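Local coordinates for protein homocysteine S-methyltransferase (Escherichia coli, PDB 5DMM) that transfers a methyl group from S-methylmethionine, or less efficiently from S-adenosylmethionine, to homocysteine, yielding methionine with the help of zinc, at residues F193-L197 / I227-A231; L239-H243 / W284-A289. One frame throughout, in Å; residues are numbered along the deposited sequence.

In the fold
Both contacts belong to one (β/α)8-barrel of the homocysteine methyltransferase family and lie on the same side of the chain's centre, their centres about 13 Å apart. Contact 1 pairs the C-terminal ends of adjacent strands 191-197 and 222-228 and is buried beside the zinc and homocysteine; contact 2, farther out and only partly buried, joins the C-terminal part of helix 235-243 to the Schellman turn after helix 281-286. Helix 235-243 follows strand 222-228 in the chain, and the two contacts touch where Ile227 CD1 lies 4.1 Å from Leu239 CG. Contact 1 combines apolar packing with two hydrogen bonds, one weak, and a zinc-bound cysteine; contact 2 has no hydrogen bond between its segments.

Contact 1. Residues F193-L197 / I227-A231; sequences FSFTL and INCIA. With ZN (zinc ion), chain B.
The zinc and homocysteine site at the C-terminal mouth of the barrel begins where these two strands end. Residues 193-195 and 227-228 are extended and run parallel; Phe195 bridges Ile227 (CA to CA 4.8 Å), while the closest CA pair is Ser194 and Ile227 at 4.7 Å. Asn228 N gives a weak 3.4 Å hydrogen bond to Phe195 O, which also receives a CA-H...O contact from Ile227 CA at 3.5 Å. Ser194, chi1 t, donates from OG to Asn228 OD1 at 2.5 Å; Asn228 is p, and its OD1 also accepts from Thr169 N on the next strand, 164-170. In a TIM barrel the active site lies at the C-terminal strand ends, and here the Asn228 side chain comes within about 4 Å (nearest atoms) of the homocysteine. Just beyond the pairing, Cys229 adopts left-handed angles (phi/psi 58/42) and, with chi1 t, sets SG 2.5 Å from the zinc, which Cys295 also binds; Cys229 touches the homocysteine too. On the outward face, Leu197 (m, t) brings CD1 to 3.8 Å from Ile227 CG2 and to 4.1 Å from Ile230 CD1, with helix 235-243 covering Leu197 and Ile227 through Ala238.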
loop_
_atom_site.group_PDB
_atom_site.type_symbol
_atom_site.label_atom_id
_atom_site.label_comp_id
_atom_site.label_asym_id
_atom_site.label_seq_id
_atom_site.Cartn_x
_atom_site.Cartn_y
_atom_site.Cartn_z
ATOM N N PHE A 193 0.041 -3.169 -7.594
ATOM C CA PHE A 193 0.987 -2.113 -7.918
ATOM C C PHE A 193 0.207 -0.815 -8.059
ATOM O O PHE A 193 -0.690 -0.710 -8.909
ATOM C CB PHE A 193 1.740 -2.417 -9.225
ATOM C CG PHE A 193 2.921 -3.352 -9.064
ATOM C CD1 PHE A 193 2.788 -4.572 -8.410
ATOM C CD2 PHE A 193 4.156 -3.027 -9.605
ATOM C CE1 PHE A 193 3.886 -5.442 -8.270
ATOM C CE2 PHE A 193 5.258 -3.894 -9.476
ATOM C CZ PHE A 193 5.117 -5.099 -8.808
ATOM N N SER A 194 0.541 0.155 -7.221
ATOM C CA SER A 194 -0.122 1.447 -7.259
ATOM C C SER A 194 0.903 2.552 -7.498
ATOM O O SER A 194 1.999 2.517 -6.936
ATOM C CB SER A 194 -0.898 1.672 -5.966
ATOM O OG SER A 194 -1.515 2.950 -5.972
ATOM N N PHE A 195 0.524 3.526 -8.327
ATOM C CA PHE A 195 1.444 4.497 -8.923
ATOM C C PHE A 195 1.172 5.940 -8.524
ATOM O O PHE A 195 0.025 6.304 -8.228
ATOM C CB PHE A 195 1.369 4.412 -10.458
ATOM C CG PHE A 195 1.319 3.011 -10.980
ATOM C CD1 PHE A 195 2.384 2.149 -10.772
ATOM C CD2 PHE A 195 0.209 2.554 -11.664
ATOM C CE1 PHE A 195 2.342 0.852 -11.240
ATOM C CE2 PHE A 195 0.161 1.252 -12.139
ATOM C CZ PHE A 195 1.228 0.402 -11.922
ATOM N N THR A 196 2.218 6.769 -8.550
ATOM C CA THR A 196 2.029 8.222 -8.565
ATOM C C THR A 196 2.172 8.720 -10.004
ATOM O O THR A 196 2.853 8.092 -10.829
ATOM C CB THR A 196 3.018 8.981 -7.654
ATOM O OG1 THR A 196 4.361 8.766 -8.101
ATOM C CG2 THR A 196 2.859 8.536 -6.216
ATOM N N LEU A 197 1.526 9.844 -10.297
ATOM C CA LEU A 197 1.348 10.283 -11.676
ATOM C C LEU A 197 1.895 11.674 -11.938
ATOM O O LEU A 197 1.925 12.522 -11.043
ATOM C CB LEU A 197 -0.140 10.252 -12.045
ATOM C CG LEU A 197 -0.823 8.891 -11.928
ATOM C CD1 LEU A 197 -2.288 9.016 -12.248
ATOM C CD2 LEU A 197 -0.172 7.840 -12.827
ATOM N N ILE A 227 -3.849 3.752 -8.276
ATOM C CA ILE A 227 -3.184 4.999 -7.924
ATOM C C ILE A 227 -3.330 5.296 -6.430
ATOM O O ILE A 227 -4.337 4.952 -5.807
ATOM C CB ILE A 227 -3.757 6.173 -8.746
ATOM C CG1 ILE A 227 -5.272 6.225 -8.553
ATOM C CG2 ILE A 227 -3.390 6.009 -10.224
ATOM C CD1 ILE A 227 -5.959 7.449 -9.179
ATOM N N ASN A 228 -2.316 5.916 -5.840
ATOM C CA ASN A 228 -2.436 6.359 -4.457
ATOM C C ASN A 228 -1.561 7.576 -4.212
ATOM O O ASN A 228 -0.692 7.894 -5.025
ATOM C CB ASN A 228 -2.071 5.228 -3.482
ATOM C CG ASN A 228 -0.576 4.910 -3.480
ATOM O OD1 ASN A 228 -0.049 4.331 -4.435
ATOM N ND2 ASN A 228 0.107 5.268 -2.388
ATOM N N CYS A 229 -1.800 8.248 -3.094
ATOM C CA CYS A 229 -1.035 9.433 -2.717
ATOM C C CYS A 229 -1.139 10.504 -3.794
ATOM O O CYS A 229 -0.166 11.159 -4.143
ATOM C CB CYS A 229 0.423 9.061 -2.448
ATOM S SG CYS A 229 1.277 10.245 -1.371
ATOM N N ILE A 230 -2.349 10.670 -4.313
ATOM C CA ILE A 230 -2.635 11.640 -5.364
ATOM C C ILE A 230 -3.782 12.534 -4.883
ATOM O O ILE A 230 -4.548 12.136 -4.004
ATOM C CB ILE A 230 -2.998 10.924 -6.689
ATOM C CG1 ILE A 230 -3.251 11.913 -7.831
ATOM C CG2 ILE A 230 -4.217 10.024 -6.490
ATOM C CD1 ILE A 230 -3.666 11.226 -9.136
ATOM N N ALA A 231 -3.886 13.742 -5.434
ATOM C CA ALA A 231 -4.943 14.676 -5.049
ATOM C C ALA A 231 -6.320 14.149 -5.424
ATOM O O ALA A 231 -6.484 13.525 -6.472
ATOM C CB ALA A 231 -4.713 16.034 -5.696
HETATM ZN ZN ZN B . 0.127 8.821 0.397
#

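Contact 2. Residues L239-H243 / W284-A289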
loop_
_atom_site.group_PDB
_atom_site.type_symbol
_atom_site.label_atom_id
_atom_site.label_comp_id
_atom_site.label_asym_id
_atom_site.label_seq_id
_atom_site.Cartn_x
_atom_site.Cartn_y
_atom_site.Cartn_z
ATOM N N LEU A 239 -8.196 7.032 -13.201
ATOM C CA LEU A 239 -8.876 5.741 -13.165
ATOM C C LEU A 239 -9.588 5.461 -14.471
ATOM O O LEU A 239 -9.558 4.339 -14.966
ATOM C CB LEU A 239 -9.883 5.669 -12.019
ATOM C CG LEU A 239 -9.332 5.524 -10.601
ATOM C CD1 LEU A 239 -10.469 5.573 -9.569
ATOM C CD2 LEU A 239 -8.528 4.228 -10.475
ATOM N N GLN A 240 -10.253 6.475 -15.018
ATOM C CA GLN A 240 -10.974 6.285 -16.279
ATOM C C GLN A 240 -10.012 5.867 -17.384
ATOM O O GLN A 240 -10.360 5.042 -18.226
ATOM C CB GLN A 240 -11.740 7.557 -16.665
ATOM C CG GLN A 240 -12.991 7.759 -15.845
ATOM C CD GLN A 240 -13.609 9.137 -16.015
ATOM O OE1 GLN A 240 -12.962 10.074 -16.495
ATOM N NE2 GLN A 240 -14.874 9.269 -15.613
ATOM N N HIS A 241 -8.797 6.409 -17.368
ATOM C CA HIS A 241 -7.804 6.030 -18.368
ATOM C C HIS A 241 -7.362 4.572 -18.174
ATOM O O HIS A 241 -7.323 3.795 -19.134
ATOM C CB HIS A 241 -6.607 6.983 -18.324
ATOM C CG HIS A 241 -5.577 6.725 -19.388
ATOM N ND1 HIS A 241 -5.824 6.921 -20.732
ATOM C CD2 HIS A 241 -4.300 6.284 -19.303
ATOM C CE1 HIS A 241 -4.741 6.612 -21.426
ATOM N NE2 HIS A 241 -3.801 6.225 -20.584
ATOM N N LEU A 242 -7.045 4.195 -16.933
ATOM C CA LEU A 242 -6.702 2.807 -16.625
ATOM C C LEU A 242 -7.841 1.847 -16.979
ATOM O O LEU A 242 -7.605 0.748 -17.455
ATOM C CB LEU A 242 -6.336 2.664 -15.144
ATOM C CG LEU A 242 -5.039 3.347 -14.717
ATOM C CD1 LEU A 242 -4.883 3.285 -13.204
ATOM C CD2 LEU A 242 -3.838 2.667 -15.396
ATOM N N HIS A 243 -9.076 2.287 -16.761
ATOM C CA HIS A 243 -10.286 1.518 -17.056
ATOM C C HIS A 243 -10.375 1.087 -18.532
ATOM O O HIS A 243 -10.967 0.054 -18.851
ATOM C CB HIS A 243 -11.508 2.361 -16.662
ATOM C CG HIS A 243 -12.827 1.656 -16.773
ATOM N ND1 HIS A 243 -13.026 0.361 -16.349
ATOM C CD2 HIS A 243 -14.023 2.081 -17.253
ATOM C CE1 HIS A 243 -14.284 0.018 -16.554
ATOM N NE2 HIS A 243 -14.913 1.043 -17.103
ATOM N N TRP A 284 -15.741 6.429 -8.948
ATOM C CA TRP A 284 -14.608 5.500 -8.920
ATOM C C TRP A 284 -15.030 4.089 -9.269
ATOM O O TRP A 284 -14.366 3.421 -10.068
ATOM C CB TRP A 284 -13.943 5.511 -7.541
ATOM C CG TRP A 284 -13.223 6.764 -7.246
ATOM C CD1 TRP A 284 -12.887 7.752 -8.131
ATOM C CD2 TRP A 284 -12.724 7.178 -5.974
ATOM N NE1 TRP A 284 -12.216 8.758 -7.480
ATOM C CE2 TRP A 284 -12.100 8.428 -6.155
ATOM C CE3 TRP A 284 -12.755 6.612 -4.694
ATOM C CZ2 TRP A 284 -11.519 9.137 -5.097
ATOM C CZ3 TRP A 284 -12.181 7.317 -3.641
ATOM C CH2 TRP A 284 -11.568 8.563 -3.852
ATOM N N GLN A 285 -16.129 3.631 -8.671
ATOM C CA GLN A 285 -16.590 2.271 -8.898
ATOM C C GLN A 285 -16.985 2.084 -10.360
ATOM O O GLN A 285 -16.743 1.031 -10.950
ATOM C CB GLN A 285 -17.768 1.937 -7.988
ATOM C CG GLN A 285 -18.342 0.542 -8.198
ATOM C CD GLN A 285 -19.365 0.156 -7.140
ATOM O OE1 GLN A 285 -19.489 0.819 -6.109
ATOM N NE2 GLN A 285 -20.097 -0.929 -7.387
ATOM N N ALA A 286 -17.579 3.121 -10.939
ATOM C CA ALA A 286 -17.986 3.075 -12.333
ATOM C C ALA A 286 -16.766 3.046 -13.250
ATOM O O ALA A 286 -16.875 2.675 -14.420
ATOM C CB ALA A 286 -18.877 4.266 -12.675
ATOM N N ALA A 287 -15.614 3.460 -12.728
ATOM C CA ALA A 287 -14.378 3.446 -13.502
ATOM C C ALA A 287 -13.529 2.218 -13.205
ATOM O O ALA A 287 -12.353 2.200 -13.534
ATOM C CB ALA A 287 -13.567 4.711 -13.247
ATOM N N GLY A 288 -14.119 1.195 -12.594
ATOM C CA GLY A 288 -13.448 -0.079 -12.409
ATOM C C GLY A 288 -12.664 -0.227 -11.114
ATOM O O GLY A 288 -11.966 -1.227 -10.925
ATOM N N ALA A 289 -12.776 0.753 -10.223
ATOM C CA ALA A 289 -12.108 0.648 -8.922
ATOM C C ALA A 289 -12.836 -0.389 -8.081
ATOM O O ALA A 289 -14.076 -0.395 -8.029
ATOM C CB ALA A 289 -12.078 1.998 -8.200
#
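A glycine turn at the end of one helix is pressed against a histidine ring of another. Helix 281-286 closes in a Schellman motif: Ala289 N bonds Trp284 O at 3.1 Å and Gly288 N bonds Gln285 O at 3.1 Å, with Gly288 as the C-prime residue at positive phi (91°). A CB there would clash with His243 ND1 and jam against the carbonyl oxygen of Ala287, so both the turn and the neighbour favour glycine. His243, chi1 t, lays one ring face over Ala287 C and Gly288 N, and its CB comes to 3.2 Å from Ala287 O. No hydrogen bond links the segments; ring and turn meet by van der Waals contact. The nearest CA pair is Gln240 and Ala287, 5.2 Å apart, consistent with the small alanine. Ala287 CB meets Leu239 CB and Gln240 CG, both at 4.0 Å. Deeper in, Leu239 (m, t) reaches with CD1 to Trp284 CD1 at 3.6 Å and to Ala289 CB at 4.2 Å, while Trp284 NE1 hydrogen-bonds Thr235 OG1 at the start of helix 235-243. The apolar inner side thus gives way to exposed Gln240, His243 and Ala286. The Schellman turn leads directly into strand 289-292, and strand 250-253 underlies both helices, its Val252 touching Leu239, Trp284 and Ala289.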